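Local coordinates for protein beta-1,4-exocellulase (Thermobifida fusca, PDB 4B4H) that probably hydrolyses the beta-1,4-glycosidic bonds of cellulose as a cellobiohydrolase, through the family 6 glycoside hydrolase catalytic domain that this chain represents, at residues Thr288-Trp293 against Trp326-Gly331; Gly393-Ala398 against His403-Gln408; Arg319-Gly324 against Asn389-Ala394. One frame throughout, in Å; residues are numbered along the deposited sequence. Where two conformers were deposited one is given.

Interaction 1 of 3, residues Thr288-Trp293 against Trp326-Gly331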
loop_
_atom_site.group_PDB
_atom_site.type_symbol
_atom_site.label_atom_id
_atom_site.label_comp_id
_atom_site.label_asym_id
_atom_site.label_seq_id
_atom_site.Cartn_x
_atom_site.Cartn_y
_atom_site.Cartn_z
ATOM N N THR A 288 0.218 7.899 -2.236
ATOM C CA THR A 288 -0.764 8.978 -2.339
ATOM C C THR A 288 -1.555 8.898 -3.639
ATOM O O THR A 288 -2.177 9.882 -4.061
ATOM C CB THR A 288 -0.004 10.310 -2.357
ATOM O OG1 THR A 288 1.006 10.218 -3.363
ATOM C CG2 THR A 288 0.609 10.586 -0.987
ATOM N N SER A 289 -1.532 7.723 -4.265
ATOM C CA SER A 289 -2.219 7.485 -5.546
ATOM C C SER A 289 -3.694 7.861 -5.495
ATOM O O SER A 289 -4.243 8.407 -6.460
ATOM C CB SER A 289 -2.091 6.016 -5.976
ATOM O OG SER A 289 -2.635 5.132 -5.009
ATOM N N ARG A 290 -4.352 7.546 -4.377
ATOM C CA ARG A 290 -5.802 7.676 -4.329
ATOM C C ARG A 290 -6.295 8.322 -3.043
ATOM O O ARG A 290 -7.453 8.152 -2.671
ATOM C CB ARG A 290 -6.473 6.302 -4.562
ATOM C CG ARG A 290 -6.271 5.767 -5.982
ATOM C CD ARG A 290 -6.926 4.401 -6.214
ATOM N NE ARG A 290 -6.597 3.393 -5.192
ATOM C CZ ARG A 290 -7.067 2.143 -5.155
ATOM N NH1 ARG A 290 -7.876 1.643 -6.094
ATOM N NH2 ARG A 290 -6.701 1.364 -4.155
ATOM N N ASN A 291 -5.447 9.123 -2.401
ATOM C CA ASN A 291 -5.887 9.752 -1.141
ATOM C C ASN A 291 -6.010 11.279 -1.184
ATOM O O ASN A 291 -5.905 11.947 -0.145
ATOM C CB ASN A 291 -5.047 9.320 0.053
ATOM C CG ASN A 291 -3.672 9.920 0.032
ATOM O OD1 ASN A 291 -3.201 10.382 -1.010
ATOM N ND2 ASN A 291 -3.002 9.875 1.164
ATOM N N GLY A 292 -6.266 11.818 -2.365
ATOM C CA GLY A 292 -6.446 13.267 -2.501
ATOM C C GLY A 292 -7.709 13.755 -1.807
ATOM O O GLY A 292 -7.729 14.825 -1.188
ATOM N N TRP A 293 -8.758 12.943 -1.895
ATOM C CA TRP A 293 -10.076 13.283 -1.362
ATOM C C TRP A 293 -10.493 14.698 -1.723
ATOM O O TRP A 293 -10.898 15.476 -0.874
ATOM C CB TRP A 293 -10.092 13.049 0.146
ATOM C CG TRP A 293 -10.116 11.573 0.498
ATOM C CD1 TRP A 293 -9.093 10.812 1.071
ATOM C CD2 TRP A 293 -11.216 10.617 0.290
ATOM N NE1 TRP A 293 -9.482 9.504 1.230
ATOM C CE2 TRP A 293 -10.736 9.326 0.786
ATOM C CE3 TRP A 293 -12.509 10.704 -0.228
ATOM C CZ2 TRP A 293 -11.519 8.196 0.736
ATOM C CZ3 TRP A 293 -13.291 9.546 -0.279
ATOM C CH2 TRP A 293 -12.804 8.331 0.213
ATOM N N TRP A 326 -11.416 -0.875 2.168
ATOM C CA TRP A 326 -10.246 -0.804 1.298
ATOM C C TRP A 326 -10.509 -0.962 -0.178
ATOM O O TRP A 326 -9.601 -0.774 -0.979
ATOM C CB TRP A 326 -9.210 -1.852 1.725
ATOM C CG TRP A 326 -9.731 -3.267 1.626
ATOM C CD1 TRP A 326 -10.270 -4.032 2.646
ATOM C CD2 TRP A 326 -9.813 -4.121 0.429
ATOM N NE1 TRP A 326 -10.658 -5.268 2.192
ATOM C CE2 TRP A 326 -10.417 -5.387 0.875
ATOM C CE3 TRP A 326 -9.453 -3.978 -0.915
ATOM C CZ2 TRP A 326 -10.644 -6.440 0.003
ATOM C CZ3 TRP A 326 -9.690 -5.042 -1.785
ATOM C CH2 TRP A 326 -10.271 -6.251 -1.337
ATOM N N CYS A 327 -11.735 -1.343 -0.553
ATOM C CA CYS A 327 -12.005 -1.730 -1.949
ATOM C C CYS A 327 -12.750 -0.670 -2.742
ATOM O O CYS A 327 -13.886 -0.309 -2.400
ATOM C CB CYS A 327 -12.734 -3.080 -2.068
ATOM S SG CYS A 327 -12.805 -3.619 -3.774
ATOM N N ASN A 328 -12.122 -0.242 -3.839
ATOM C CA ASN A 328 -12.703 0.716 -4.796
ATOM C C ASN A 328 -13.559 1.809 -4.140
ATOM O O ASN A 328 -14.766 1.921 -4.411
ATOM C CB ASN A 328 -13.532 -0.046 -5.862
ATOM C CG ASN A 328 -12.688 -1.008 -6.697
ATOM O OD1 ASN A 328 -11.554 -0.712 -7.044
ATOM N ND2 ASN A 328 -13.250 -2.181 -7.006
ATOM N N GLN A 329 -12.939 2.594 -3.266
ATOM C CA GLN A 329 -13.686 3.449 -2.349
ATOM C C GLN A 329 -14.405 4.631 -3.008
ATOM O O GLN A 329 -13.783 5.463 -3.674
ATOM C CB GLN A 329 -12.786 3.882 -1.182
ATOM C CG GLN A 329 -12.556 2.763 -0.179
ATOM C CD GLN A 329 -13.857 2.346 0.485
ATOM O OE1 GLN A 329 -14.427 3.110 1.278
ATOM N NE2 GLN A 329 -14.341 1.144 0.164
ATOM N N ALA A 330 -15.727 4.686 -2.814
ATOM C CA ALA A 330 -16.590 5.713 -3.421
ATOM C C ALA A 330 -16.124 7.132 -3.131
ATOM O O ALA A 330 -15.883 7.482 -1.978
ATOM C CB ALA A 330 -18.043 5.520 -2.969
ATOM N N GLY A 331 -16.017 7.941 -4.183
ATOM C CA GLY A 331 -15.694 9.351 -4.006
ATOM C C GLY A 331 -14.227 9.676 -3.847
ATOM O O GLY A 331 -13.872 10.845 -3.727
#

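Interaction 2 of 3, residues Gly393-Ala398 against His403-Gln408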
loop_
_atom_site.group_PDB
_atom_site.type_symbol
_atom_site.label_atom_id
_atom_site.label_comp_id
_atom_site.label_asym_id
_atom_site.label_seq_id
_atom_site.Cartn_x
_atom_site.Cartn_y
_atom_site.Cartn_z
ATOM N N GLY A 393 -18.584 0.294 1.280
ATOM C CA GLY A 393 -18.216 1.572 0.674
ATOM C C GLY A 393 -17.666 1.456 -0.735
ATOM O O GLY A 393 -17.189 2.426 -1.305
ATOM N N ALA A 394 -17.714 0.262 -1.302
ATOM C CA ALA A 394 -17.138 0.007 -2.614
ATOM C C ALA A 394 -18.021 0.518 -3.748
ATOM O O ALA A 394 -19.252 0.426 -3.671
ATOM C CB ALA A 394 -16.854 -1.478 -2.779
ATOM N N LEU A 395 -17.373 1.010 -4.804
ATOM C CA LEU A 395 -18.038 1.429 -6.039
ATOM C C LEU A 395 -18.659 0.251 -6.797
ATOM O O LEU A 395 -18.020 -0.801 -6.944
ATOM C CB LEU A 395 -17.048 2.138 -6.963
ATOM C CG LEU A 395 -16.607 3.545 -6.587
ATOM C CD1 LEU A 395 -15.466 3.951 -7.492
ATOM C CD2 LEU A 395 -17.756 4.532 -6.691
ATOM N N PRO A 396 -19.895 0.432 -7.304
ATOM C CA PRO A 396 -20.598 -0.614 -8.066
ATOM C C PRO A 396 -19.979 -0.942 -9.420
ATOM O O PRO A 396 -19.258 -0.120 -9.991
ATOM C CB PRO A 396 -21.976 0.010 -8.311
ATOM C CG PRO A 396 -22.144 1.038 -7.244
ATOM C CD PRO A 396 -20.767 1.594 -7.049
ATOM N N ASN A 397 -20.279 -2.150 -9.909
ATOM C CA ASN A 397 -19.871 -2.631 -11.236
ATOM C C ASN A 397 -18.377 -2.499 -11.555
ATOM O O ASN A 397 -17.963 -2.034 -12.631
ATOM C CB ASN A 397 -20.795 -2.072 -12.329
ATOM C CG ASN A 397 -22.074 -2.886 -12.472
ATOM O OD1 ASN A 397 -23.143 -2.478 -12.017
ATOM N ND2 ASN A 397 -21.963 -4.059 -13.087
ATOM N N ALA A 398 -17.580 -2.982 -10.602
ATOM C CA ALA A 398 -16.110 -3.061 -10.685
ATOM C C ALA A 398 -15.623 -4.366 -11.340
ATOM O O ALA A 398 -16.152 -5.451 -11.027
ATOM C CB ALA A 398 -15.525 -2.958 -9.285
ATOM N N HIS A 403 -7.955 -4.962 -13.507
ATOM C CA HIS A 403 -8.613 -4.650 -14.775
ATOM C C HIS A 403 -9.027 -3.212 -14.761
ATOM O O HIS A 403 -9.304 -2.660 -13.713
ATOM C CB HIS A 403 -9.838 -5.536 -14.967
ATOM C CG HIS A 403 -9.518 -6.932 -15.443
ATOM N ND1 HIS A 403 -10.329 -7.611 -16.274
ATOM C CD2 HIS A 403 -8.420 -7.759 -15.201
ATOM C CE1 HIS A 403 -9.794 -8.823 -16.534
ATOM N NE2 HIS A 403 -8.623 -8.909 -15.885
ATOM N N TRP A 404 -9.078 -2.601 -15.935
ATOM C CA TRP A 404 -9.382 -1.187 -16.028
ATOM C C TRP A 404 -10.780 -0.852 -15.554
ATOM O O TRP A 404 -11.746 -1.502 -15.957
ATOM C CB TRP A 404 -9.166 -0.685 -17.448
ATOM C CG TRP A 404 -9.089 0.809 -17.451
ATOM C CD1 TRP A 404 -10.040 1.703 -17.919
ATOM C CD2 TRP A 404 -8.023 1.637 -16.880
ATOM N NE1 TRP A 404 -9.633 2.996 -17.708
ATOM C CE2 TRP A 404 -8.430 3.024 -17.088
ATOM C CE3 TRP A 404 -6.814 1.374 -16.240
ATOM C CZ2 TRP A 404 -7.641 4.087 -16.687
ATOM C CZ3 TRP A 404 -6.027 2.449 -15.836
ATOM C CH2 TRP A 404 -6.428 3.772 -16.056
ATOM N N PHE A 405 -10.900 0.157 -14.691
ATOM C CA PHE A 405 -12.190 0.542 -14.102
ATOM C C PHE A 405 -12.462 2.000 -14.452
ATOM O O PHE A 405 -12.022 2.904 -13.738
ATOM C CB PHE A 405 -12.123 0.328 -12.582
ATOM C CG PHE A 405 -13.450 0.399 -11.858
ATOM C CD1 PHE A 405 -14.663 0.533 -12.523
ATOM C CD2 PHE A 405 -13.469 0.312 -10.468
ATOM C CE1 PHE A 405 -15.863 0.596 -11.818
ATOM C CE2 PHE A 405 -14.655 0.373 -9.758
ATOM C CZ PHE A 405 -15.864 0.517 -10.431
ATOM N N SER A 406 -13.164 2.218 -15.570
ATOM C CA SER A 406 -13.290 3.559 -16.154
ATOM C C SER A 406 -14.106 4.527 -15.295
ATOM O O SER A 406 -13.684 5.667 -15.044
ATOM C CB SER A 406 -13.854 3.488 -17.581
ATOM O OG SER A 406 -13.757 4.756 -18.210
ATOM N N ALA A 407 -15.279 4.086 -14.852
ATOM C CA ALA A 407 -16.058 4.861 -13.895
ATOM C C ALA A 407 -15.200 5.339 -12.705
ATOM O O ALA A 407 -15.240 6.520 -12.342
ATOM C CB ALA A 407 -17.284 4.081 -13.429
ATOM N N GLN A 408 -14.385 4.452 -12.144
ATOM C CA GLN A 408 -13.512 4.826 -11.034
ATOM C C GLN A 408 -12.399 5.785 -11.444
ATOM O O GLN A 408 -12.063 6.691 -10.684
ATOM C CB GLN A 408 -12.908 3.585 -10.379
ATOM C CG GLN A 408 -12.287 3.830 -9.006
ATOM C CD GLN A 408 -11.298 2.751 -8.602
ATOM O OE1 GLN A 408 -10.663 2.124 -9.442
ATOM N NE2 GLN A 408 -11.166 2.543 -7.301
#

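Interaction 3 of 3, residues Arg319-Gly324 against Asn389-Ala394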
loop_
_atom_site.group_PDB
_atom_site.type_symbol
_atom_site.label_atom_id
_atom_site.label_comp_id
_atom_site.label_asym_id
_atom_site.label_seq_id
_atom_site.Cartn_x
_atom_site.Cartn_y
_atom_site.Cartn_z
ATOM N N ARG A 319 -13.271 10.527 3.642
ATOM C CA ARG A 319 -14.718 10.459 3.879
ATOM C C ARG A 319 -15.261 9.038 4.003
ATOM O O ARG A 319 -16.474 8.823 4.002
ATOM C CB ARG A 319 -15.486 11.201 2.786
ATOM C CG ARG A 319 -15.106 12.664 2.669
ATOM C CD ARG A 319 -16.142 13.408 1.839
ATOM N NE ARG A 319 -16.366 12.757 0.547
ATOM C CZ ARG A 319 -15.668 13.005 -0.558
ATOM N NH1 ARG A 319 -14.727 13.946 -0.552
ATOM N NH2 ARG A 319 -15.939 12.360 -1.685
ATOM N N ARG A 320 -14.383 8.060 4.137
ATOM C CA ARG A 320 -14.846 6.680 4.205
ATOM C C ARG A 320 -15.732 6.420 5.425
ATOM O O ARG A 320 -15.708 7.161 6.394
ATOM C CB ARG A 320 -13.659 5.747 4.226
ATOM C CG ARG A 320 -12.979 5.620 2.884
ATOM C CD ARG A 320 -11.805 4.676 2.996
ATOM N NE ARG A 320 -10.708 5.257 3.763
ATOM C CZ ARG A 320 -9.611 4.594 4.118
ATOM N NH1 ARG A 320 -9.476 3.299 3.823
ATOM N NH2 ARG A 320 -8.651 5.220 4.789
ATOM N N ILE A 321 -16.493 5.330 5.385
ATOM C CA ILE A 321 -17.345 4.990 6.532
ATOM C C ILE A 321 -16.479 4.501 7.696
ATOM O O ILE A 321 -16.756 4.794 8.858
ATOM C CB ILE A 321 -18.447 3.957 6.168
ATOM C CG1 ILE A 321 -19.366 4.543 5.079
ATOM C CG2 ILE A 321 -19.255 3.551 7.401
ATOM C CD1 ILE A 321 -20.370 3.578 4.474
ATOM N N HIS A 322 -15.414 3.779 7.361
ATOM C CA HIS A 322 -14.551 3.129 8.331
ATOM C C HIS A 322 -13.206 2.938 7.692
ATOM O O HIS A 322 -13.149 2.664 6.497
ATOM C CB HIS A 322 -15.122 1.762 8.656
ATOM C CG HIS A 322 -14.448 1.081 9.806
ATOM N ND1 HIS A 322 -13.354 0.318 9.659
ATOM C CD2 HIS A 322 -14.770 1.049 11.163
ATOM C CE1 HIS A 322 -12.978 -0.161 10.853
ATOM N NE2 HIS A 322 -13.846 0.274 11.771
ATOM N N PRO A 323 -12.104 3.075 8.465
ATOM C CA PRO A 323 -10.780 2.941 7.827
ATOM C C PRO A 323 -10.451 1.543 7.283
ATOM O O PRO A 323 -9.552 1.414 6.463
ATOM C CB PRO A 323 -9.795 3.382 8.925
ATOM C CG PRO A 323 -10.536 3.249 10.202
ATOM C CD PRO A 323 -11.998 3.425 9.895
ATOM N N GLY A 324 -11.195 0.525 7.709
ATOM C CA GLY A 324 -11.072 -0.830 7.169
ATOM C C GLY A 324 -11.724 -1.064 5.805
ATOM O O GLY A 324 -11.636 -2.166 5.241
ATOM N N ASN A 389 -18.329 -3.560 11.088
ATOM C CA ASN A 389 -19.629 -4.038 10.600
ATOM C C ASN A 389 -20.432 -2.962 9.840
ATOM O O ASN A 389 -21.615 -2.700 10.109
ATOM C CB ASN A 389 -20.424 -4.643 11.763
ATOM C CG ASN A 389 -20.005 -6.068 12.064
ATOM O OD1 ASN A 389 -20.515 -7.015 11.464
ATOM N ND2 ASN A 389 -19.059 -6.228 12.971
ATOM N N ASN A 390 -19.762 -2.369 8.859
ATOM C CA ASN A 390 -20.272 -1.257 8.075
ATOM C C ASN A 390 -20.459 -1.638 6.620
ATOM O O ASN A 390 -19.825 -2.579 6.148
ATOM C CB ASN A 390 -19.258 -0.114 8.140
ATOM C CG ASN A 390 -19.277 0.608 9.464
ATOM O OD1 ASN A 390 -20.210 1.365 9.748
ATOM N ND2 ASN A 390 -18.235 0.416 10.267
ATOM N N PRO A 391 -21.298 -0.882 5.884
ATOM C CA PRO A 391 -21.260 -1.026 4.429
ATOM C C PRO A 391 -19.813 -0.954 3.938
ATOM O O PRO A 391 -18.981 -0.253 4.535
ATOM C CB PRO A 391 -22.070 0.180 3.939
ATOM C CG PRO A 391 -23.028 0.435 5.038
ATOM C CD PRO A 391 -22.290 0.119 6.310
ATOM N N SER A 392 -19.541 -1.668 2.854
ATOM C CA SER A 392 -18.181 -1.841 2.325
ATOM C C SER A 392 -17.655 -0.547 1.729
ATOM O O SER A 392 -16.427 -0.331 1.631
ATOM C CB SER A 392 -18.197 -2.872 1.211
ATOM O OG SER A 392 -19.007 -2.395 0.141
ATOM N N GLY A 393 -18.584 0.294 1.280
ATOM C CA GLY A 393 -18.216 1.572 0.674
ATOM C C GLY A 393 -17.666 1.456 -0.735
ATOM O O GLY A 393 -17.189 2.426 -1.305
ATOM N N ALA A 394 -17.714 0.262 -1.302
ATOM C CA ALA A 394 -17.138 0.007 -2.614
ATOM C C ALA A 394 -18.021 0.518 -3.748
ATOM O O ALA A 394 -19.252 0.426 -3.671
ATOM C CB ALA A 394 -16.854 -1.478 -2.779
#

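Interaction 1 of 3, residues Thr288-Trp293 against Trp326-Gly331
Trp293 meets the backbone of Ala330 and Gly331 with the far rim of its six-membered ring. Its CZ3 lies 3.7 Å from Ala330 O, which sits at the ring edge near the ring plane, and the same carbon is 3.7 Å from Gly331 C, reached obliquely. No hydrogen bond spans the two segments, so this is van der Waals packing of an indole against a peptide. The first torsion of Trp293 sets CG opposite its own carbonyl carbon (chi1 -73°), and although CB points neither at nor from 326-331, the indole then carries its benzo end to that backbone. At the other end of the ring, NE1 donates to Tyr229 O, which helps to hold the indole in this rotation. Gly331, with positive phi (83°), presents its bare backbone, C and O, to CE3 and CZ3 of Trp293.

Arg290 approaches the other part of 326-331. Its chain leaves the backbone with chi2 fully extended and bends at chi3 (-50°), bringing NH1 to 4.5 Å from Asn328 OD1, a proximity too long to count as a bond. NH1 is instead paired with Asp359 OD2 in a salt bridge; the same OD2 also accepts from the backbone N of Asn328, so both segments converge on one oxygen. Within 326-331, Gln329 NE2 binds Cys327 O at 3.0 Å, the donor standing above the carbonyl plane, and a second acceptor is Ser392 O. The disulfide of Cys327 with Cys377 ties this loop down further. Asp359 is the predicted proton acceptor and Trp326 a predicted substrate-binding residue; the contact joins two loops, consistent with a place beside the active-site cleft of the family 6 glycoside hydrolase fold.

Interaction 2 of 3, residues Gly393-Ala398 against His403-Gln408
The Phe405 ring has Ala398 over one face and Gln408 over the opposite one, both offset toward the rim. Ala398 CA makes a CH-pi contact, 3.8 Å from the ring centroid and 20° off the normal, while Gln408 CB stands 3.3 Å above the ring plane on the opposite face. At the edge, near the ring plane, Pro396 O comes to 3.5 Å from CZ of Phe405; Asn397 O meets CE1 of Phe405 at the same distance but obliquely. Ala398 CB adds an apolar touch at 3.5 Å to CE2 of Phe405. The ring reaches this turn because CG is anti to the backbone N (chi1 -168°), which throws the side chain out from the helix start into the bend of 395-398.

Leu395 closes one flank: its CB is 4.0 Å from Phe405 CZ, and its CD1 rests 3.5 Å from Gln408 CG, the two side chains crossing at a slant. No hydrogen bond crosses the pair.

Phe405 occupies the N-cap position of helix 406-414, so the contact folds the loop after strand 346-350 back over that helix's first turn. Backbone bonds of Leu395 with Asn328, Ala398 with Ser362 and Phe405 with Gly356 tie both segments to neighbouring loops.

Interaction 3 of 3, residues Arg319-Gly324 against Asn389-Ala394
Ile321 lies against Asn390 and Pro391 where two long surface loops of the family 6 glycoside hydrolase fold meet, one following helix 308-315 and the other leading toward helix 406-414. The two branches of Ile321 divide the work. CG2, anti to the backbone N, touches Asn390 OD1 at 3.3 Å, whereas CG1 turns away from the carbonyl carbon (chi1 -61°) and extends CD1 to 3.8 Å from Pro391 CB. Against the proline the isoleucine runs at about a right angle, an apolar contact.

His322 and Asn390 also cross nearly perpendicularly as side chains, although their ring and amide planes are 34° apart. ND2 of Asn390 stands 3.6 Å from CD2 of His322, approaching obliquely and making no bond there; its hydrogen-bond partner is Asn387 O. No hydrogen bond links the two segments. Asn389, next to the contact, is a calcium ligand in a structure of this protein, with no calcium bound to this chain.

Each loop is braced from within. Ser392 OG accepts the N-H of Ala394 (N to OG 3.3 Å) in an ST turn. Pro323 CD lies over one face of the His322 ring, offset toward the rim, and His322 ND1 accepts the N-H of Gly324 (N to ND1 2.9 Å), with the donor 22° out of the ring plane.

Segment 326-331 is the hub of the set. It meets the 393-398 half of interaction 2 through two probable backbone hydrogen bonds, Asn328 O to Leu395 N at 2.8 Å and Ala330 N to Gly393 O at 3.1 Å, and the 389-394 half of interaction 3 through Gln329 NE2 to Ser392 O at 2.9 Å. Interactions 2 and 3 share Gly393 and Ala394, so one continuous loop serves both, with their centres about 16 Å apart; interaction 1 lies about 11 and 12 Å from them, centre to centre. Asp359, the predicted proton acceptor, is salt-bridged by Arg290 of interaction 1 and lies about 4 Å, side chain to side chain, from Gln408 of interaction 2.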